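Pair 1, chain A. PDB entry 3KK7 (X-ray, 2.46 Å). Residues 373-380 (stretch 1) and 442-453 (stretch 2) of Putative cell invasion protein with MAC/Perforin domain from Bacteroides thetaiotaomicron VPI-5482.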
# COMPACT_ATOMS: atom_id res chain seq x y z
N GLU A 373 18.94 -4.07 -2.99
CA GLU A 373 20.16 -4.06 -3.81
C GLU A 373 21.38 -3.48 -3.06
O GLU A 373 21.27 -3.08 -1.91
CB GLU A 373 19.90 -3.27 -5.09
CG GLU A 373 18.93 -3.94 -6.05
CD GLU A 373 18.55 -3.06 -7.27
OE1 GLU A 373 19.32 -2.14 -7.66
OE2 GLU A 373 17.46 -3.28 -7.85
N GLU A 374 22.54 -3.47 -3.72
CA GLU A 374 23.77 -2.98 -3.11
C GLU A 374 23.68 -1.47 -2.96
O GLU A 374 23.37 -0.77 -3.92
CB GLU A 374 25.00 -3.30 -3.98
CG GLU A 374 26.37 -2.81 -3.41
CD GLU A 374 27.57 -3.09 -4.34
OE1 GLU A 374 27.42 -3.89 -5.29
OE2 GLU A 374 28.66 -2.51 -4.09
N PRO A 375 23.93 -0.97 -1.74
CA PRO A 375 24.05 0.48 -1.58
C PRO A 375 25.43 1.03 -2.00
O PRO A 375 26.40 0.29 -2.11
CB PRO A 375 23.79 0.68 -0.10
CG PRO A 375 24.12 -0.58 0.52
CD PRO A 375 23.86 -1.65 -0.45
N TYR A 376 25.49 2.34 -2.22
CA TYR A 376 26.69 3.00 -2.69
C TYR A 376 26.50 4.50 -2.63
O TYR A 376 25.39 4.98 -2.73
CB TYR A 376 27.01 2.61 -4.14
CG TYR A 376 25.92 2.93 -5.14
CD1 TYR A 376 25.88 4.17 -5.77
CD2 TYR A 376 24.95 1.99 -5.47
CE1 TYR A 376 24.88 4.48 -6.71
CE2 TYR A 376 23.95 2.27 -6.39
CZ TYR A 376 23.91 3.52 -7.01
OH TYR A 376 22.92 3.79 -7.92
N ILE A 377 27.60 5.23 -2.47
CA ILE A 377 27.58 6.67 -2.51
C ILE A 377 28.05 7.09 -3.89
O ILE A 377 29.07 6.60 -4.35
CB ILE A 377 28.54 7.25 -1.48
CG1 ILE A 377 28.09 6.85 -0.07
CG2 ILE A 377 28.61 8.76 -1.65
CD1 ILE A 377 28.99 7.37 1.04
N GLU A 378 27.29 7.95 -4.55
CA GLU A 378 27.71 8.52 -5.83
C GLU A 378 27.93 10.03 -5.61
O GLU A 378 27.05 10.73 -5.08
CB GLU A 378 26.69 8.24 -6.95
CG GLU A 378 25.26 8.75 -6.70
CD GLU A 378 24.27 8.35 -7.78
OE1 GLU A 378 24.71 8.20 -8.94
OE2 GLU A 378 23.05 8.18 -7.47
N ILE A 379 29.13 10.52 -5.95
CA ILE A 379 29.44 11.95 -5.85
C ILE A 379 29.13 12.54 -7.22
O ILE A 379 29.83 12.27 -8.21
CB ILE A 379 30.93 12.22 -5.49
CG1 ILE A 379 31.30 11.51 -4.17
CG2 ILE A 379 31.18 13.72 -5.38
CD1 ILE A 379 32.76 11.11 -4.06
N ILE A 380 28.06 13.33 -7.29
CA ILE A 380 27.60 13.84 -8.56
C ILE A 380 27.23 15.30 -8.41
O ILE A 380 27.59 15.93 -7.43
CB ILE A 380 26.41 12.99 -9.09
CG1 ILE A 380 25.25 12.99 -8.09
CG2 ILE A 380 26.88 11.57 -9.37
CD1 ILE A 380 23.90 12.62 -8.70
N GLU A 442 36.79 11.84 3.03
CA GLU A 442 35.97 12.01 4.24
C GLU A 442 35.00 10.86 4.47
O GLU A 442 35.11 10.15 5.47
CB GLU A 442 35.22 13.35 4.26
CG GLU A 442 35.89 14.41 5.16
CD GLU A 442 35.96 13.97 6.64
OE1 GLU A 442 34.92 13.49 7.19
OE2 GLU A 442 37.06 14.10 7.24
N LYS A 443 34.06 10.68 3.55
CA LYS A 443 33.03 9.66 3.75
C LYS A 443 33.63 8.25 3.93
O LYS A 443 33.12 7.43 4.69
CB LYS A 443 31.99 9.67 2.60
CG LYS A 443 31.16 10.98 2.48
CD LYS A 443 30.73 11.56 3.83
CE LYS A 443 29.65 12.63 3.69
NZ LYS A 443 29.67 13.55 4.83
N SER A 444 34.74 8.01 3.25
CA SER A 444 35.50 6.75 3.38
C SER A 444 35.84 6.39 4.83
O SER A 444 36.03 5.23 5.15
CB SER A 444 36.80 6.88 2.57
OG SER A 444 37.43 5.64 2.39
N LYS A 445 35.93 7.39 5.71
CA LYS A 445 36.21 7.15 7.13
C LYS A 445 35.05 6.43 7.84
O LYS A 445 35.26 5.81 8.88
CB LYS A 445 36.45 8.48 7.88
CG LYS A 445 37.71 9.29 7.50
CD LYS A 445 37.53 10.77 7.96
CE LYS A 445 38.80 11.42 8.54
NZ LYS A 445 39.80 11.78 7.52
N TYR A 446 33.85 6.53 7.28
CA TYR A 446 32.64 6.00 7.90
C TYR A 446 31.97 4.88 7.08
O TYR A 446 31.33 3.99 7.66
CB TYR A 446 31.66 7.17 8.14
CG TYR A 446 32.32 8.37 8.78
CD1 TYR A 446 32.55 8.41 10.15
CD2 TYR A 446 32.76 9.44 8.00
CE1 TYR A 446 33.20 9.52 10.74
CE2 TYR A 446 33.41 10.55 8.58
CZ TYR A 446 33.62 10.58 9.96
OH TYR A 446 34.26 11.66 10.53
N TYR A 447 32.10 4.93 5.75
CA TYR A 447 31.41 4.00 4.85
C TYR A 447 32.45 3.23 4.04
O TYR A 447 33.35 3.84 3.45
CB TYR A 447 30.55 4.75 3.84
CG TYR A 447 29.39 5.54 4.38
CD1 TYR A 447 29.53 6.87 4.79
CD2 TYR A 447 28.12 5.00 4.41
CE1 TYR A 447 28.43 7.61 5.25
CE2 TYR A 447 27.02 5.73 4.87
CZ TYR A 447 27.18 7.02 5.29
OH TYR A 447 26.07 7.70 5.72
N GLN A 448 32.28 1.91 3.97
CA GLN A 448 33.18 1.01 3.25
C GLN A 448 32.53 0.41 1.99
O GLN A 448 32.98 -0.62 1.47
CB GLN A 448 33.60 -0.14 4.17
CG GLN A 448 34.64 0.22 5.21
CD GLN A 448 35.28 -1.02 5.78
OE1 GLN A 448 34.62 -2.06 5.94
NE2 GLN A 448 36.57 -0.95 6.08
N LEU A 449 31.47 1.07 1.52
CA LEU A 449 30.75 0.62 0.34
C LEU A 449 31.36 1.28 -0.90
O LEU A 449 32.23 2.15 -0.79
CB LEU A 449 29.26 0.92 0.47
CG LEU A 449 28.74 2.20 1.14
CD1 LEU A 449 29.32 3.50 0.54
CD2 LEU A 449 27.20 2.19 1.07
N LYS A 450 30.93 0.83 -2.07
CA LYS A 450 31.34 1.41 -3.33
C LYS A 450 31.05 2.92 -3.30
O LYS A 450 29.92 3.33 -3.06
CB LYS A 450 30.58 0.74 -4.49
CG LYS A 450 31.01 1.13 -5.92
CD LYS A 450 29.88 0.93 -6.98
CE LYS A 450 29.68 -0.53 -7.45
NZ LYS A 450 28.49 -0.63 -8.37
N ILE A 451 32.08 3.73 -3.48
CA ILE A 451 31.94 5.16 -3.69
C ILE A 451 32.39 5.42 -5.13
O ILE A 451 33.45 4.93 -5.56
CB ILE A 451 32.82 5.99 -2.72
CG1 ILE A 451 32.51 5.61 -1.27
CG2 ILE A 451 32.65 7.48 -2.96
CD1 ILE A 451 33.34 6.34 -0.27
N LYS A 452 31.57 6.15 -5.87
CA LYS A 452 31.90 6.51 -7.24
C LYS A 452 31.58 7.97 -7.45
O LYS A 452 30.90 8.58 -6.64
CB LYS A 452 31.15 5.63 -8.24
CG LYS A 452 29.68 5.37 -7.92
CD LYS A 452 28.86 5.13 -9.21
CE LYS A 452 27.91 3.92 -9.11
NZ LYS A 452 26.79 4.00 -10.11
N ALA A 453 32.14 8.54 -8.51
CA ALA A 453 31.89 9.93 -8.86
C ALA A 453 31.52 9.95 -10.32
O ALA A 453 31.85 9.01 -11.04
CB ALA A 453 33.13 10.79 -8.60

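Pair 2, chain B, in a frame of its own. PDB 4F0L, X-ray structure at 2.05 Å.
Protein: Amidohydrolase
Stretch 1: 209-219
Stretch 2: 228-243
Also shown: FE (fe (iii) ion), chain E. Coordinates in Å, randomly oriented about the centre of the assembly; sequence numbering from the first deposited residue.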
# COMPACT_ATOMS: atom_id res chain seq x y z
N ALA B 209 -23.12 21.02 -3.49
CA ALA B 209 -22.67 20.90 -2.11
C ALA B 209 -23.79 20.29 -1.32
O ALA B 209 -24.97 20.54 -1.60
CB ALA B 209 -22.30 22.25 -1.52
N VAL B 210 -23.40 19.52 -0.31
CA VAL B 210 -24.33 19.00 0.65
C VAL B 210 -23.85 19.43 2.04
O VAL B 210 -22.65 19.44 2.30
CB VAL B 210 -24.44 17.47 0.54
CG1 VAL B 210 -25.34 16.92 1.65
CG2 VAL B 210 -25.01 17.08 -0.83
N LEU B 211 -24.79 19.81 2.91
CA LEU B 211 -24.45 20.18 4.31
C LEU B 211 -25.16 19.23 5.24
O LEU B 211 -26.40 19.19 5.27
CB LEU B 211 -24.87 21.63 4.62
CG LEU B 211 -24.64 22.18 6.05
CD1 LEU B 211 -23.15 22.19 6.37
CD2 LEU B 211 -25.25 23.57 6.23
N GLY B 212 -24.37 18.44 5.99
CA GLY B 212 -24.92 17.56 7.01
C GLY B 212 -24.37 17.92 8.39
O GLY B 212 -23.87 19.04 8.57
N VAL B 213 -24.44 17.00 9.33
CA VAL B 213 -23.90 17.20 10.69
C VAL B 213 -23.11 15.97 11.14
O VAL B 213 -23.35 14.86 10.65
CB VAL B 213 -25.01 17.49 11.72
CG1 VAL B 213 -25.87 18.70 11.29
CG2 VAL B 213 -25.86 16.25 11.94
N ALA B 214 -22.14 16.20 12.02
CA ALA B 214 -21.22 15.16 12.45
C ALA B 214 -21.06 15.22 13.98
O ALA B 214 -20.11 15.79 14.47
CB ALA B 214 -19.86 15.31 11.77
N PRO B 215 -22.00 14.59 14.72
CA PRO B 215 -21.67 14.34 16.12
C PRO B 215 -20.36 13.56 16.20
O PRO B 215 -20.19 12.55 15.52
CB PRO B 215 -22.85 13.49 16.62
CG PRO B 215 -23.58 13.03 15.40
CD PRO B 215 -23.31 14.05 14.34
N HIS B 216 -19.42 14.05 16.99
CA HIS B 216 -18.06 13.48 16.90
C HIS B 216 -18.00 12.00 17.17
O HIS B 216 -17.46 11.22 16.38
CB HIS B 216 -17.12 14.19 17.84
CG HIS B 216 -15.73 13.68 17.77
ND1 HIS B 216 -15.26 12.72 18.60
CD2 HIS B 216 -14.70 13.99 16.89
CE1 HIS B 216 -13.97 12.45 18.28
NE2 HIS B 216 -13.63 13.22 17.23
N SER B 217 -18.57 11.61 18.30
CA SER B 217 -18.52 10.23 18.80
C SER B 217 -19.42 10.14 20.00
O SER B 217 -19.87 11.18 20.53
CB SER B 217 -17.10 9.86 19.24
OG SER B 217 -16.75 10.65 20.36
N LEU B 218 -19.65 8.93 20.48
CA LEU B 218 -20.51 8.76 21.63
C LEU B 218 -19.89 9.34 22.91
O LEU B 218 -20.61 9.74 23.81
CB LEU B 218 -20.90 7.30 21.82
CG LEU B 218 -21.75 6.72 20.67
CD1 LEU B 218 -21.97 5.23 20.89
CD2 LEU B 218 -23.07 7.47 20.49
N ARG B 219 -18.56 9.39 22.96
CA ARG B 219 -17.86 9.98 24.12
C ARG B 219 -18.05 11.47 24.18
O ARG B 219 -18.08 12.07 25.26
CB ARG B 219 -16.33 9.81 23.99
CG ARG B 219 -15.78 8.43 24.18
CD ARG B 219 -14.28 8.56 24.38
NE ARG B 219 -13.68 7.23 24.25
CZ ARG B 219 -13.51 6.38 25.26
NH1 ARG B 219 -13.80 6.71 26.52
NH2 ARG B 219 -13.00 5.18 24.99
N SER B 228 -30.65 16.71 19.54
CA SER B 228 -30.73 18.06 18.98
C SER B 228 -29.97 18.21 17.67
O SER B 228 -30.50 18.74 16.70
CB SER B 228 -30.17 19.08 19.94
OG SER B 228 -30.82 18.95 21.17
N VAL B 229 -28.74 17.72 17.64
CA VAL B 229 -27.87 17.91 16.48
C VAL B 229 -28.42 17.18 15.26
O VAL B 229 -28.44 17.74 14.16
CB VAL B 229 -26.42 17.47 16.80
CG1 VAL B 229 -25.56 17.44 15.56
CG2 VAL B 229 -25.84 18.42 17.85
N THR B 230 -28.93 15.98 15.46
CA THR B 230 -29.38 15.15 14.35
C THR B 230 -30.82 15.49 13.88
O THR B 230 -31.35 14.88 12.95
CB THR B 230 -29.21 13.65 14.69
OG1 THR B 230 -29.95 13.32 15.86
CG2 THR B 230 -27.76 13.34 14.99
N GLN B 231 -31.43 16.49 14.52
CA GLN B 231 -32.73 17.00 14.12
C GLN B 231 -32.59 18.33 13.37
O GLN B 231 -33.57 18.80 12.79
CB GLN B 231 -33.66 17.15 15.36
N LEU B 232 -31.40 18.92 13.33
CA LEU B 232 -31.24 20.23 12.70
C LEU B 232 -31.56 20.23 11.22
O LEU B 232 -32.19 21.15 10.72
CB LEU B 232 -29.82 20.78 12.86
CG LEU B 232 -29.43 21.35 14.20
CD1 LEU B 232 -27.97 21.80 14.09
CD2 LEU B 232 -30.35 22.51 14.65
N LEU B 233 -31.08 19.20 10.51
CA LEU B 233 -31.22 19.09 9.08
C LEU B 233 -31.65 17.63 8.82
O LEU B 233 -30.82 16.78 8.46
CB LEU B 233 -29.89 19.41 8.38
CG LEU B 233 -29.38 20.87 8.51
CD1 LEU B 233 -27.90 21.00 8.11
CD2 LEU B 233 -30.29 21.87 7.77
N PRO B 234 -32.94 17.34 9.06
CA PRO B 234 -33.42 15.96 9.06
C PRO B 234 -33.32 15.27 7.72
O PRO B 234 -33.37 14.05 7.68
CB PRO B 234 -34.88 16.10 9.51
CG PRO B 234 -35.26 17.53 9.18
CD PRO B 234 -34.01 18.31 9.39
N ASP B 235 -33.16 16.01 6.64
CA ASP B 235 -33.05 15.36 5.33
C ASP B 235 -31.61 15.25 4.84
O ASP B 235 -31.37 14.81 3.73
CB ASP B 235 -33.90 16.09 4.31
CG ASP B 235 -35.38 16.12 4.71
OD1 ASP B 235 -35.91 15.06 5.11
OD2 ASP B 235 -35.99 17.20 4.63
N ALA B 236 -30.65 15.63 5.67
CA ALA B 236 -29.26 15.65 5.23
C ALA B 236 -28.49 14.58 6.01
O ALA B 236 -28.97 14.10 7.05
CB ALA B 236 -28.67 17.04 5.46
N PRO B 237 -27.29 14.22 5.54
CA PRO B 237 -26.51 13.20 6.27
C PRO B 237 -26.17 13.45 7.74
O PRO B 237 -26.00 14.59 8.17
CB PRO B 237 -25.21 13.09 5.45
CG PRO B 237 -25.60 13.50 4.06
CD PRO B 237 -26.67 14.56 4.25
N VAL B 238 -26.02 12.35 8.47
CA VAL B 238 -25.45 12.35 9.81
C VAL B 238 -24.25 11.37 9.83
O VAL B 238 -24.40 10.20 9.48
CB VAL B 238 -26.48 11.88 10.84
CG1 VAL B 238 -25.89 11.83 12.26
CG2 VAL B 238 -27.74 12.74 10.77
N HIS B 239 -23.07 11.86 10.19
CA HIS B 239 -21.87 11.03 10.35
C HIS B 239 -21.41 11.05 11.78
O HIS B 239 -21.54 12.08 12.47
CB HIS B 239 -20.76 11.54 9.47
CG HIS B 239 -20.96 11.27 8.01
ND1 HIS B 239 -19.94 10.90 7.19
CD2 HIS B 239 -22.09 11.37 7.21
CE1 HIS B 239 -20.40 10.72 5.97
NE2 HIS B 239 -21.72 11.00 5.96
N ILE B 240 -20.86 9.93 12.24
CA ILE B 240 -20.37 9.80 13.61
C ILE B 240 -19.27 8.76 13.67
O ILE B 240 -19.41 7.73 13.05
CB ILE B 240 -21.53 9.42 14.57
CG1 ILE B 240 -21.06 9.28 16.02
CG2 ILE B 240 -22.21 8.12 14.13
CD1 ILE B 240 -22.17 9.44 17.05
N HIS B 241 -18.19 9.02 14.42
CA HIS B 241 -17.19 7.98 14.69
C HIS B 241 -17.79 7.00 15.65
O HIS B 241 -18.29 7.39 16.70
CB HIS B 241 -15.92 8.51 15.41
CG HIS B 241 -15.02 9.41 14.57
ND1 HIS B 241 -14.65 10.65 14.98
CD2 HIS B 241 -14.33 9.17 13.38
CE1 HIS B 241 -13.81 11.20 14.06
NE2 HIS B 241 -13.62 10.29 13.08
N VAL B 242 -17.74 5.71 15.36
CA VAL B 242 -18.18 4.73 16.34
C VAL B 242 -17.37 3.40 16.33
O VAL B 242 -17.03 2.85 15.27
CB VAL B 242 -19.71 4.51 16.22
CG1 VAL B 242 -20.09 3.93 14.87
CG2 VAL B 242 -20.19 3.61 17.33
N ALA B 243 -17.05 2.90 17.53
CA ALA B 243 -16.44 1.58 17.67
C ALA B 243 -15.08 1.40 16.96
O ALA B 243 -14.71 0.31 16.53
CB ALA B 243 -17.43 0.52 17.22
FE FE E . -11.80 10.40 11.59
O HOH W 1 -18.63 6.72 19.32
O HOH W 2 -11.12 8.45 12.27
O HOH W 3 -10.22 10.73 13.19

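Pair 1 (chain A, 373-380 and 442-453) and pair 2 (chain B, 209-219 and 228-243) share one backbone arrangement: two neighbouring segments run side by side, the second entering from a helix and a connecting loop. Fourteen central residues superpose with an RMSD of 0.8 Å. In pair 1 the strands are parallel, their directions differing by 15°.

The equivalent residues A:Ile377 and B:Val213 anchor the register, each gripping the opposite backbone at two points. A:Ile377 N donates to A:Lys450 O (3.1 Å) and A:Lys452 N donates to A:Ile377 O (3.0 Å); in pair 2, B:Val213 N donates to B:Pro237 O (3.1 Å) and B:His239 N to B:Val213 O (3.0 Å). Between the stretches only the carbonyl of this position is used, so B:Pro237 can take the place of A:Lys450 in this bond.

The next rung differs. A:Ile379 N donates to A:Lys452 O (2.7 Å), but the matching B:Pro215 has no amide hydrogen: its N lies 3.4 Å from B:His239 O without a hydrogen bond, and its ring atom CD sits 3.2 Å from that oxygen. Further along pair 2, B:His241 N donates to B:His216 O (3.0 Å).

Around the anchor, the same apolar space is filled differently. A:Ile377 reaches A:Leu449 (CG1 to CD1, 3.6 Å) and lays CD1 over one face of the A:Tyr447 ring, 4.0 Å from its centroid. The shorter B:Val213 instead meets B:Val229 (CG2 to CG1, 3.8 Å). A:Leu449 matches B:Ala236, whose small CB comes within 3.1 Å of B:Leu211 O. Two residues on, A:Ile379 packs CD1 on A:Ile451 CG2 (3.8 Å) and CB on A:Ala453 CB (4.1 Å); B:Pro215 likewise places CD 4.0 Å from B:Val238 CG1 and CB 4.1 Å from B:Ile240 CD1, so two different side chains meet the same pair of positions.

A:Tyr376 and B:Gly212 are the sharpest contrast. The tyrosine ring receives A:Lys452 NZ 4.5 Å from its centroid, an off-centre cation-pi contact, and its CB lies 3.2 Å from A:Lys450 O. Glycine has no side chain; an ideal CB on B:Gly212 would fall 2.5 Å from B:Pro237 O, a clash.

In pair 2 the stretches continue to a histidine pair. The edge of B:His241 meets the face of B:His216, with centroids 4.8 Å apart, and B:His241 NE2 binds FE at 2.4 Å. Water 1 bridges the stretches, accepting from B:Leu218 N (2.7 Å from the water O) and donating to B:His241 O (2.7 Å from the same O).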